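Putative molybdenum cofactor biosynthesis protein (Corynebacterium diphtheriae, PDB 2G2C) probably binds molybdopterin and takes part in molybdenum cofactor biosynthesis, though its exact function has not been established. Local coordinates at residues 5-13 with 69-78; 126-135 with 157-165. All blocks are in the same frame, centred on the assembly; numbering follows the deposited sequence.

Contact 1 lies in the core, its centre about 5 Å from that of the chain, and pairs strands 5-13 and 72-76 inside the mixed sheet. Contact 2 is peripheral and only partly buried, its centre about 15 Å from that of the chain, where the C-terminal helix 157-165 packs on the loop joining strands 124-126 and 135-139. The first is knit by a ladder of backbone hydrogen bonds with apolar chains on both faces; the second relies on apolar packing, with a water between loop and helix. Arg-71 of contact 1 reaches into contact 2: its backbone O accepts from Leu-135 N, its NE bonds Ala-133 O, and its NH2 forms a salt bridge with Asp-165 OD1. Ile-6 touches Ile-157 and Phe-161.

Contact 1: residues 5-13 with 69-78; sequences HIKSAIIVV and GARFIITAGG
Ser-8 and Phe-72 meet on one face of a parallel strand pair, the serine OG lying in the plane of the ring at its edge, 3.7 Å from Phe-72 CD2. That hydroxyl is tied back to Ile-6 O, which it meets from above the carbonyl plane. With CG anti to the backbone N (chi1 175°), the phenylalanine leads its ring away from strand 5-13 toward Met-34, while its CB takes Ile-6 CG2 at 3.6 Å. Further along the same face Ile-10 and Ile-74 run side by side and point the same way, CG1 of Ile-10 on CG2 of Ile-74 at 3.9 Å; helix 26-34 packs here.

Ala-9, Ile-11, Ile-73 and Thr-75 project to the other face, where the first three touch helix 55-67. Ile-11 crosses Ile-73 at a slant, its CD1 3.7 Å from Ile-73 CG2, and Thr-75 turns CG2 to Ile-11 CB while OG1 is hydrogen-bonded to Asn-138 ND2.

Between the faces runs the backbone ladder, nearly straight where Val-13 N donates to Ala-76 O (2.8 Å, 174°). At its start Lys-7 O is gripped twice, by Arg-71 N and Phe-72 N. Near the far end, Gly-77 lies close to a bound sodium ion. Neighbouring parallel strands with helices 26-34 and 55-67 packed on their two faces belong to the alpha/beta core of the MoCF_biosynth family, here the probable molybdopterin-binding domain.

Contact 2: residues 126-135 with 157-165; sequences VTGRDDHAAL and IPNIFEGLD
The loop 126-135 runs alongside helix 157-165, its backbone nearest at Asp-131 and Asp-165, whose CA atoms are 4.4 Å apart. Leu-164 carries the centre. Its two methyls divide the work: CD1 meets Val-126 CG1 at 4.1 Å, the two side chains sliding past each other in opposite directions, while CD2 reaches Ala-133 CB and lies 3.6 Å from Gly-128 O. That carbonyl is buried here without a polar partner.

One turn earlier, Ile-160 CD1 meets Leu-135 CD2 at 4.0 Å, the side chains crossing at about a right angle. With its CG anti to the backbone N (chi1 173°), Leu-135 also presses CD2 tightly on Ile-157 CD1, at 3.4 Å. Phe-161 brings CZ to Leu-135 CB at 4.2 Å, and Ala-133 O lies at its ring edge.

On the more exposed side, Asp-165 OD1 rests on Asp-131 CB at 3.4 Å but has its charged partner in Arg-71. A water lies 2.8 Å from both Arg-129 O and Gly-163 O, between loop and helix. Within the loop, Asp-130 OD1 accepts from His-132 N, an Asx turn overlapping the type I turn 130-133. Here a C-terminal helix packs through apolar side chains on the connection between two antiparallel sheet strands.

Contact 1: residues 5-13 with 69-78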
ATOM      1  N   HIS A   5      -8.725 -13.310   8.739  1.00 31.76           N
ATOM      2  CA  HIS A   5      -7.302 -12.989   8.629  1.00 30.19           C
ATOM      3  C   HIS A   5      -7.045 -12.433   7.243  1.00 27.30           C
ATOM      4  O   HIS A   5      -7.330 -13.107   6.227  1.00 27.87           O
ATOM      5  CB  HIS A   5      -6.441 -14.241   8.754  1.00 31.83           C
ATOM      6  CG  HIS A   5      -5.969 -14.524  10.142  1.00 36.09           C
ATOM      7  ND1 HIS A   5      -4.632 -14.673  10.451  1.00 40.69           N
ATOM      8  CD2 HIS A   5      -6.650 -14.719  11.296  1.00 39.02           C
ATOM      9  CE1 HIS A   5      -4.510 -14.944  11.739  1.00 40.16           C
ATOM     10  NE2 HIS A   5      -5.721 -14.976  12.275  1.00 44.68           N
ATOM     11  N   ILE A   6      -6.500 -11.224   7.186  1.00 22.35           N
ATOM     12  CA  ILE A   6      -6.199 -10.611   5.905  1.00 19.36           C
ATOM     13  C   ILE A   6      -4.700 -10.761   5.663  1.00 16.50           C
ATOM     14  O   ILE A   6      -3.885 -10.136   6.355  1.00 16.05           O
ATOM     15  CB  ILE A   6      -6.606  -9.110   5.894  1.00 19.50           C
ATOM     16  CG1 ILE A   6      -8.111  -8.936   6.195  1.00 20.67           C
ATOM     17  CG2 ILE A   6      -6.187  -8.447   4.568  1.00 20.45           C
ATOM     18  CD1 ILE A   6      -8.560  -7.455   6.381  1.00 24.17           C
ATOM     19  N   LYS A   7      -4.337 -11.615   4.712  1.00 15.10           N
ATOM     20  CA  LYS A   7      -2.929 -11.785   4.370  0.50 14.91           C
ATOM     21  C   LYS A   7      -2.416 -10.484   3.778  1.00 14.12           C
ATOM     22  O   LYS A   7      -2.956  -9.975   2.783  1.00 13.36           O
ATOM     23  CB  LYS A   7      -2.709 -12.961   3.413  0.50 15.13           C
ATOM     24  CG  LYS A   7      -2.627 -14.325   4.090  0.50 17.64           C
ATOM     25  CD  LYS A   7      -3.979 -14.782   4.579  0.50 22.30           C
ATOM     26  CE  LYS A   7      -3.875 -16.133   5.270  0.50 20.42           C
ATOM     27  NZ  LYS A   7      -4.847 -16.205   6.388  0.50 29.16           N
ATOM     28  N   SER A   8      -1.369  -9.955   4.402  1.00 13.34           N
ATOM     29  CA  SER A   8      -0.911  -8.597   4.113  1.00 12.69           C
ATOM     30  C   SER A   8       0.549  -8.515   3.763  1.00 12.36           C
ATOM     31  O   SER A   8       1.362  -9.310   4.251  1.00 12.89           O
ATOM     32  CB  SER A   8      -1.204  -7.629   5.270  1.00 13.96           C
ATOM     33  OG  SER A   8      -2.576  -7.678   5.641  1.00 15.12           O
ATOM     34  N   ALA A   9       0.889  -7.518   2.956  1.00 11.20           N
ATOM     35  CA  ALA A   9       2.295  -7.255   2.613  1.00 11.35           C
ATOM     36  C   ALA A   9       2.594  -5.791   2.721  1.00 11.90           C
ATOM     37  O   ALA A   9       1.769  -4.923   2.325  1.00 12.51           O
ATOM     38  CB  ALA A   9       2.645  -7.757   1.189  1.00 11.89           C
ATOM     39  N   ILE A  10       3.787  -5.510   3.218  1.00 11.06           N
ATOM     40  CA  ILE A  10       4.285  -4.127   3.246  1.00 11.35           C
ATOM     41  C   ILE A  10       5.457  -3.979   2.280  1.00 12.21           C
ATOM     42  O   ILE A  10       6.362  -4.858   2.250  1.00 12.09           O
ATOM     43  CB  ILE A  10       4.722  -3.721   4.679  1.00 11.33           C
ATOM     44  CG1 ILE A  10       3.482  -3.716   5.611  1.00 10.58           C
ATOM     45  CG2 ILE A  10       5.573  -2.407   4.656  1.00 11.61           C
ATOM     46  CD1 ILE A  10       3.805  -3.617   7.095  1.00 11.82           C
ATOM     47  N   ILE A  11       5.435  -2.891   1.510  1.00 10.41           N
ATOM     48  CA  ILE A  11       6.538  -2.597   0.570  1.00 10.84           C
ATOM     49  C   ILE A  11       6.999  -1.173   0.801  1.00 11.01           C
ATOM     50  O   ILE A  11       6.260  -0.220   0.520  1.00 11.50           O
ATOM     51  CB  ILE A  11       6.079  -2.759  -0.903  1.00 10.31           C
ATOM     52  CG1 ILE A  11       5.620  -4.212  -1.118  1.00 12.51           C
ATOM     53  CG2 ILE A  11       7.192  -2.339  -1.845  1.00 11.75           C
ATOM     54  CD1 ILE A  11       4.799  -4.442  -2.429  1.00 12.15           C
ATOM     55  N   VAL A  12       8.181  -1.029   1.399  1.00 11.72           N
ATOM     56  CA  VAL A  12       8.698   0.307   1.634  1.00 11.44           C
ATOM     57  C   VAL A  12       9.621   0.676   0.462  1.00 11.82           C
ATOM     58  O   VAL A  12      10.539  -0.053   0.137  1.00 12.77           O
ATOM     59  CB  VAL A  12       9.440   0.379   2.996  1.00 11.83           C
ATOM     60  CG1 VAL A  12      10.177   1.684   3.128  1.00 12.11           C
ATOM     61  CG2 VAL A  12       8.445   0.171   4.138  1.00 13.67           C
ATOM     62  N   VAL A  13       9.335   1.804  -0.173  1.00 11.90           N
ATOM     63  CA  VAL A  13       9.996   2.175  -1.412  1.00 12.36           C
ATOM     64  C   VAL A  13      10.907   3.378  -1.101  1.00 13.24           C
ATOM     65  O   VAL A  13      10.415   4.494  -0.827  1.00 13.49           O
ATOM     66  CB  VAL A  13       8.941   2.541  -2.509  1.00 12.32           C
ATOM     67  CG1 VAL A  13       9.609   2.909  -3.840  1.00 14.34           C
ATOM     68  CG2 VAL A  13       7.886   1.399  -2.689  1.00 12.94           C
ATOM     69  N   GLY A  69      -0.045 -14.678  -2.121  1.00 14.36           N
ATOM     70  CA  GLY A  69      -1.393 -14.722  -1.581  1.00 14.84           C
ATOM     71  C   GLY A  69      -1.812 -13.475  -0.808  1.00 13.61           C
ATOM     72  O   GLY A  69      -2.868 -13.481  -0.153  1.00 14.72           O
ATOM     73  N   ALA A  70      -0.991 -12.414  -0.824  1.00 12.19           N
ATOM     74  CA  ALA A  70      -1.438 -11.199  -0.108  1.00 11.70           C
ATOM     75  C   ALA A  70      -2.707 -10.617  -0.728  1.00 12.28           C
ATOM     76  O   ALA A  70      -2.831 -10.499  -1.960  1.00 12.85           O
ATOM     77  CB  ALA A  70      -0.343 -10.164  -0.121  1.00 11.64           C
ATOM     78  N   ARG A  71      -3.648 -10.304   0.157  1.00 11.27           N
ATOM     79  CA  ARG A  71      -4.878  -9.633  -0.279  1.00 11.51           C
ATOM     80  C   ARG A  71      -4.938  -8.152   0.133  1.00 12.00           C
ATOM     81  O   ARG A  71      -5.839  -7.444  -0.259  1.00 11.38           O
ATOM     82  CB  ARG A  71      -6.136 -10.395   0.143  1.00 12.90           C
ATOM     83  CG  ARG A  71      -6.211 -11.770  -0.553  1.00 13.13           C
ATOM     84  CD  ARG A  71      -7.589 -12.357  -0.371  1.00 13.36           C
ATOM     85  NE  ARG A  71      -8.639 -11.552  -0.998  1.00 13.10           N
ATOM     86  CZ  ARG A  71      -9.908 -11.505  -0.589  1.00 13.39           C
ATOM     87  NH1 ARG A  71     -10.329 -12.274   0.445  1.00 13.96           N
ATOM     88  NH2 ARG A  71     -10.762 -10.687  -1.224  1.00 14.56           N
ATOM     89  N   PHE A  72      -3.949  -7.713   0.922  1.00 10.83           N
ATOM     90  CA  PHE A  72      -3.841  -6.304   1.285  1.00 10.80           C
ATOM     91  C   PHE A  72      -2.376  -5.975   1.153  1.00 11.67           C
ATOM     92  O   PHE A  72      -1.542  -6.627   1.786  1.00 11.53           O
ATOM     93  CB  PHE A  72      -4.331  -6.051   2.719  1.00 10.98           C
ATOM     94  CG  PHE A  72      -4.116  -4.637   3.168  1.00 12.97           C
ATOM     95  CD1 PHE A  72      -4.645  -3.581   2.447  1.00 14.18           C
ATOM     96  CD2 PHE A  72      -3.350  -4.336   4.292  1.00 16.52           C
ATOM     97  CE1 PHE A  72      -4.437  -2.245   2.842  1.00 13.92           C
ATOM     98  CE2 PHE A  72      -3.135  -2.987   4.677  1.00 18.47           C
ATOM     99  CZ  PHE A  72      -3.687  -1.966   3.970  1.00 14.53           C
ATOM    100  N   ILE A  73      -2.057  -5.027   0.276  1.00 10.26           N
ATOM    101  CA  ILE A  73      -0.689  -4.617   0.055  1.00 10.72           C
ATOM    102  C   ILE A  73      -0.633  -3.141   0.277  1.00 11.31           C
ATOM    103  O   ILE A  73      -1.408  -2.396  -0.347  1.00 10.94           O
ATOM    104  CB  ILE A  73      -0.256  -4.934  -1.406  1.00 10.62           C
ATOM    105  CG1 ILE A  73      -0.314  -6.450  -1.642  1.00 11.75           C
ATOM    106  CG2 ILE A  73       1.142  -4.365  -1.670  1.00 11.72           C
ATOM    107  CD1 ILE A  73      -0.017  -6.906  -3.091  1.00 12.31           C
ATOM    108  N   ILE A  74       0.252  -2.708   1.177  1.00 10.62           N
ATOM    109  CA  ILE A  74       0.408  -1.262   1.404  1.00 10.52           C
ATOM    110  C   ILE A  74       1.866  -0.893   1.085  1.00 11.29           C
ATOM    111  O   ILE A  74       2.785  -1.554   1.555  1.00 10.96           O
ATOM    112  CB  ILE A  74      -0.041  -0.840   2.814  1.00 11.15           C
ATOM    113  CG1 ILE A  74       0.043   0.710   2.943  1.00 12.74           C
ATOM    114  CG2 ILE A  74       0.757  -1.555   3.875  1.00 13.26           C
ATOM    115  CD1 ILE A  74      -0.941   1.309   3.962  1.00 14.97           C
ATOM    116  N   THR A  75       2.041   0.130   0.246  1.00 10.95           N
ATOM    117  CA  THR A  75       3.372   0.633  -0.092  1.00 11.26           C
ATOM    118  C   THR A  75       3.566   1.959   0.659  1.00 11.76           C
ATOM    119  O   THR A  75       2.593   2.667   0.980  1.00 11.36           O
ATOM    120  CB  THR A  75       3.540   0.885  -1.610  1.00 12.14           C
ATOM    121  OG1 THR A  75       2.646   1.923  -2.062  1.00 12.43           O
ATOM    122  CG2 THR A  75       3.235  -0.409  -2.404  1.00 11.92           C
ATOM    123  N   ALA A  76       4.827   2.307   0.902  1.00 10.67           N
ATOM    124  CA  ALA A  76       5.136   3.599   1.527  1.00 10.36           C
ATOM    125  C   ALA A  76       6.262   4.187   0.741  1.00 10.53           C
ATOM    126  O   ALA A  76       7.352   3.606   0.746  1.00 11.89           O
ATOM    127  CB  ALA A  76       5.539   3.384   3.020  1.00 10.43           C
ATOM    128  N   GLY A  77       6.023   5.333   0.089  1.00 11.22           N
ATOM    129  CA  GLY A  77       7.064   5.991  -0.651  1.00 12.12           C
ATOM    130  C   GLY A  77       6.948   5.889  -2.159  1.00 11.21           C
ATOM    131  O   GLY A  77       6.190   5.074  -2.706  1.00 11.54           O
ATOM    132  N   GLY A  78       7.736   6.732  -2.817  1.00 11.22           N
ATOM    133  CA  GLY A  78       7.810   6.726  -4.285  1.00 11.55           C
ATOM    134  C   GLY A  78       6.621   7.347  -4.995  1.00 11.51           C
ATOM    135  O   GLY A  78       6.374   7.061  -6.166  1.00 11.21           O
TER

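Contact 2: residues 126-135 with 157-165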
ATOM      1  N   VAL A 126      -8.432  -2.041  -6.289  1.00  9.84           N
ATOM      2  CA  VAL A 126      -8.425  -3.512  -6.104  1.00  9.99           C
ATOM      3  C   VAL A 126      -8.026  -4.207  -7.396  1.00  9.74           C
ATOM      4  O   VAL A 126      -8.175  -3.633  -8.475  1.00 10.79           O
ATOM      5  CB  VAL A 126      -9.825  -4.049  -5.647  1.00  9.72           C
ATOM      6  CG1 VAL A 126     -10.198  -3.533  -4.269  1.00 10.95           C
ATOM      7  CG2 VAL A 126     -10.929  -3.659  -6.618  1.00 11.66           C
ATOM      8  N   THR A 127      -7.516  -5.444  -7.267  1.00  9.16           N
ATOM      9  CA  THR A 127      -6.964  -6.151  -8.428  1.00 10.13           C
ATOM     10  C   THR A 127      -7.992  -7.021  -9.135  1.00 11.06           C
ATOM     11  O   THR A 127      -7.689  -7.646 -10.143  1.00 12.03           O
ATOM     12  CB  THR A 127      -5.789  -7.055  -8.059  1.00 10.60           C
ATOM     13  OG1 THR A 127      -6.288  -8.051  -7.158  1.00 11.69           O
ATOM     14  CG2 THR A 127      -4.630  -6.221  -7.454  1.00 10.19           C
ATOM     15  N   GLY A 128      -9.211  -7.025  -8.629  1.00 10.74           N
ATOM     16  CA  GLY A 128     -10.298  -7.856  -9.172  1.00 12.25           C
ATOM     17  C   GLY A 128     -11.545  -7.574  -8.380  1.00 12.65           C
ATOM     18  O   GLY A 128     -11.566  -6.654  -7.531  1.00 12.58           O
ATOM     19  N   ARG A 129     -12.564  -8.402  -8.596  1.00 12.34           N
ATOM     20  CA  ARG A 129     -13.849  -8.162  -7.956  1.00 12.74           C
ATOM     21  C   ARG A 129     -14.408  -9.296  -7.110  0.50 13.56           C
ATOM     22  O   ARG A 129     -15.554  -9.247  -6.667  0.50 12.72           O
ATOM     23  CB  ARG A 129     -14.855  -7.490  -8.913  1.00 12.29           C
ATOM     24  CG  ARG A 129     -14.335  -6.146  -9.477  1.00 11.34           C
ATOM     25  CD  ARG A 129     -14.350  -5.008  -8.426  1.00 13.04           C
ATOM     26  NE  ARG A 129     -15.742  -4.588  -8.173  1.00 11.99           N
ATOM     27  CZ  ARG A 129     -16.442  -3.743  -8.947  1.00 11.01           C
ATOM     28  NH1 ARG A 129     -15.844  -3.145  -9.987  1.00 11.26           N
ATOM     29  NH2 ARG A 129     -17.732  -3.493  -8.672  1.00 12.45           N
ATOM     30  N   ASP A 130     -13.556 -10.275  -6.824  1.00 13.49           N
ATOM     31  CA  ASP A 130     -13.992 -11.500  -6.203  1.00 14.20           C
ATOM     32  C   ASP A 130     -13.130 -11.791  -4.985  1.00 14.43           C
ATOM     33  O   ASP A 130     -12.285 -10.950  -4.586  1.00 14.40           O
ATOM     34  CB  ASP A 130     -13.977 -12.673  -7.188  1.00 15.45           C
ATOM     35  CG  ASP A 130     -12.588 -12.999  -7.724  1.00 17.86           C
ATOM     36  OD1 ASP A 130     -11.528 -12.705  -7.109  1.00 14.53           O
ATOM     37  OD2 ASP A 130     -12.566 -13.631  -8.811  1.00 24.76           O
ATOM     38  N   ASP A 131     -13.305 -12.991  -4.431  1.00 13.99           N
ATOM     39  CA  ASP A 131     -12.645 -13.326  -3.151  1.00 14.86           C
ATOM     40  C   ASP A 131     -11.158 -13.682  -3.249  1.00 15.24           C
ATOM     41  O   ASP A 131     -10.506 -14.098  -2.241  1.00 16.47           O
ATOM     42  CB  ASP A 131     -13.472 -14.333  -2.332  1.00 16.50           C
ATOM     43  CG  ASP A 131     -13.528 -15.710  -2.952  1.00 20.40           C
ATOM     44  OD1 ASP A 131     -12.913 -15.929  -4.006  1.00 22.33           O
ATOM     45  OD2 ASP A 131     -14.210 -16.576  -2.333  1.00 23.56           O
ATOM     46  N   HIS A 132     -10.619 -13.532  -4.468  1.00 13.51           N
ATOM     47  CA  HIS A 132      -9.188 -13.650  -4.684  1.00 13.98           C
ATOM     48  C   HIS A 132      -8.539 -12.274  -4.877  1.00 13.47           C
ATOM     49  O   HIS A 132      -7.303 -12.177  -4.918  1.00 14.86           O
ATOM     50  CB  HIS A 132      -8.897 -14.530  -5.885  1.00 14.67           C
ATOM     51  CG  HIS A 132      -9.027 -15.992  -5.582  1.00 19.02           C
ATOM     52  ND1 HIS A 132      -8.204 -16.950  -6.139  1.00 24.36           N
ATOM     53  CD2 HIS A 132      -9.873 -16.647  -4.747  1.00 21.33           C
ATOM     54  CE1 HIS A 132      -8.550 -18.137  -5.667  1.00 23.99           C
ATOM     55  NE2 HIS A 132      -9.562 -17.982  -4.826  1.00 22.38           N
ATOM     56  N   ALA A 133      -9.359 -11.232  -4.999  1.00 12.48           N
ATOM     57  CA  ALA A 133      -8.831  -9.894  -5.335  1.00 11.46           C
ATOM     58  C   ALA A 133      -8.101  -9.298  -4.139  1.00 11.78           C
ATOM     59  O   ALA A 133      -8.466  -9.594  -3.002  1.00 12.43           O
ATOM     60  CB  ALA A 133      -9.961  -8.968  -5.782  1.00 13.11           C
ATOM     61  N   ALA A 134      -7.089  -8.476  -4.419  1.00 11.16           N
ATOM     62  CA  ALA A 134      -6.351  -7.777  -3.381  1.00 10.02           C
ATOM     63  C   ALA A 134      -6.641  -6.276  -3.435  1.00 11.37           C
ATOM     64  O   ALA A 134      -6.963  -5.735  -4.498  1.00 10.93           O
ATOM     65  CB  ALA A 134      -4.870  -8.008  -3.544  1.00 11.45           C
ATOM     66  N   LEU A 135      -6.532  -5.632  -2.281  1.00 10.45           N
ATOM     67  CA  LEU A 135      -6.581  -4.178  -2.166  1.00 10.89           C
ATOM     68  C   LEU A 135      -5.151  -3.652  -2.051  1.00  9.63           C
ATOM     69  O   LEU A 135      -4.391  -4.156  -1.225  1.00 10.95           O
ATOM     70  CB  LEU A 135      -7.313  -3.819  -0.887  1.00 11.64           C
ATOM     71  CG  LEU A 135      -7.332  -2.344  -0.489  1.00 11.06           C
ATOM     72  CD1 LEU A 135      -8.156  -1.489  -1.496  1.00 12.11           C
ATOM     73  CD2 LEU A 135      -7.908  -2.239   0.933  1.00 13.58           C
ATOM     74  N   ILE A 157     -11.887  -1.118   5.502  1.00 17.37           N
ATOM     75  CA  ILE A 157     -11.338  -2.455   5.211  1.00 18.04           C
ATOM     76  C   ILE A 157     -12.380  -3.574   5.305  1.00 18.29           C
ATOM     77  O   ILE A 157     -12.538  -4.365   4.340  1.00 17.37           O
ATOM     78  CB  ILE A 157     -10.120  -2.732   6.137  1.00 18.51           C
ATOM     79  CG1 ILE A 157      -8.908  -1.958   5.643  1.00 20.45           C
ATOM     80  CG2 ILE A 157      -9.836  -4.229   6.281  1.00 18.17           C
ATOM     81  CD1 ILE A 157      -8.470  -2.296   4.269  1.00 21.20           C
ATOM     82  N   PRO A 158     -13.091  -3.676   6.456  1.00 18.53           N
ATOM     83  CA  PRO A 158     -14.157  -4.690   6.544  1.00 18.92           C
ATOM     84  C   PRO A 158     -15.163  -4.602   5.389  1.00 18.80           C
ATOM     85  O   PRO A 158     -15.569  -5.629   4.847  1.00 18.99           O
ATOM     86  CB  PRO A 158     -14.856  -4.370   7.869  1.00 19.62           C
ATOM     87  CG  PRO A 158     -13.999  -3.411   8.560  1.00 20.55           C
ATOM     88  CD  PRO A 158     -12.933  -2.913   7.719  1.00 19.37           C
ATOM     89  N   ASN A 159     -15.561  -3.388   5.019  1.00 16.85           N
ATOM     90  CA  ASN A 159     -16.546  -3.195   3.962  1.00 16.81           C
ATOM     91  C   ASN A 159     -16.025  -3.605   2.587  1.00 15.84           C
ATOM     92  O   ASN A 159     -16.739  -4.216   1.791  1.00 15.74           O
ATOM     93  CB  ASN A 159     -17.006  -1.748   3.978  1.00 17.82           C
ATOM     94  CG  ASN A 159     -17.520  -1.343   5.348  1.00 22.89           C
ATOM     95  OD1 ASN A 159     -18.698  -1.524   5.626  1.00 29.29           O
ATOM     96  ND2 ASN A 159     -16.627  -0.897   6.236  1.00 25.56           N
ATOM     97  N   ILE A 160     -14.768  -3.264   2.319  1.00 14.65           N
ATOM     98  CA  ILE A 160     -14.116  -3.694   1.071  1.00 14.91           C
ATOM     99  C   ILE A 160     -14.087  -5.228   0.971  1.00 14.34           C
ATOM    100  O   ILE A 160     -14.512  -5.789  -0.063  1.00 14.20           O
ATOM    101  CB  ILE A 160     -12.738  -3.082   0.916  1.00 15.51           C
ATOM    102  CG1 ILE A 160     -12.904  -1.551   0.793  1.00 15.40           C
ATOM    103  CG2 ILE A 160     -12.023  -3.674  -0.312  1.00 15.05           C
ATOM    104  CD1 ILE A 160     -11.599  -0.734   0.776  1.00 18.10           C
ATOM    105  N   PHE A 161     -13.598  -5.912   2.012  1.00 14.80           N
ATOM    106  CA  PHE A 161     -13.468  -7.356   1.907  1.00 14.51           C
ATOM    107  C   PHE A 161     -14.821  -8.048   1.966  1.00 15.13           C
ATOM    108  O   PHE A 161     -15.018  -9.072   1.309  1.00 15.87           O
ATOM    109  CB  PHE A 161     -12.463  -7.888   2.928  1.00 14.04           C
ATOM    110  CG  PHE A 161     -11.043  -7.591   2.525  1.00 13.72           C
ATOM    111  CD1 PHE A 161     -10.446  -8.275   1.486  1.00 14.54           C
ATOM    112  CD2 PHE A 161     -10.339  -6.550   3.110  1.00 16.38           C
ATOM    113  CE1 PHE A 161      -9.154  -7.957   1.072  1.00 16.83           C
ATOM    114  CE2 PHE A 161      -9.036  -6.236   2.690  1.00 17.31           C
ATOM    115  CZ  PHE A 161      -8.448  -6.959   1.678  1.00 17.40           C
ATOM    116  N   GLU A 162     -15.760  -7.478   2.707  1.00 15.80           N
ATOM    117  CA  GLU A 162     -17.104  -8.038   2.661  1.00 17.17           C
ATOM    118  C   GLU A 162     -17.666  -7.957   1.230  1.00 16.46           C
ATOM    119  O   GLU A 162     -18.294  -8.920   0.758  1.00 17.93           O
ATOM    120  CB  GLU A 162     -18.055  -7.335   3.631  1.00 18.51           C
ATOM    121  CG  GLU A 162     -19.464  -7.925   3.664  1.00 24.32           C
ATOM    122  CD  GLU A 162     -20.258  -7.417   4.853  1.00 40.19           C
ATOM    123  OE1 GLU A 162     -21.432  -7.841   5.014  1.00 36.54           O
ATOM    124  OE2 GLU A 162     -19.699  -6.596   5.629  1.00 35.66           O
ATOM    125  N   GLY A 163     -17.463  -6.815   0.553  1.00 15.06           N
ATOM    126  CA  GLY A 163     -17.887  -6.650  -0.847  1.00 14.34           C
ATOM    127  C   GLY A 163     -17.175  -7.617  -1.789  1.00 14.05           C
ATOM    128  O   GLY A 163     -17.822  -8.291  -2.624  1.00 14.71           O
ATOM    129  N   LEU A 164     -15.856  -7.716  -1.669  1.00 14.69           N
ATOM    130  CA  LEU A 164     -15.118  -8.585  -2.590  1.00 14.41           C
ATOM    131  C   LEU A 164     -15.498 -10.032  -2.374  1.00 14.99           C
ATOM    132  O   LEU A 164     -15.519 -10.829  -3.328  1.00 15.84           O
ATOM    133  CB  LEU A 164     -13.603  -8.438  -2.420  1.00 14.24           C
ATOM    134  CG  LEU A 164     -13.005  -7.071  -2.777  1.00 12.77           C
ATOM    135  CD1 LEU A 164     -11.523  -6.968  -2.390  1.00 11.88           C
ATOM    136  CD2 LEU A 164     -13.167  -6.846  -4.285  1.00 13.76           C
ATOM    137  N   ASP A 165     -15.776 -10.380  -1.121  1.00 15.92           N
ATOM    138  CA  ASP A 165     -15.990 -11.799  -0.764  1.00 18.44           C
ATOM    139  C   ASP A 165     -17.431 -12.286  -0.887  1.00 19.66           C
ATOM    140  O   ASP A 165     -17.701 -13.479  -0.644  1.00 20.77           O
ATOM    141  CB  ASP A 165     -15.433 -12.079   0.646  1.00 17.93           C
ATOM    142  CG  ASP A 165     -13.900 -11.977   0.715  1.00 19.84           C
ATOM    143  OD1 ASP A 165     -13.263 -11.600  -0.296  1.00 20.33           O
ATOM    144  OD2 ASP A 165     -13.360 -12.247   1.803  1.00 25.07           O
TER
HETATM  145  O   HOH W   1     -17.940  -9.425  -5.138  1.00 17.32           O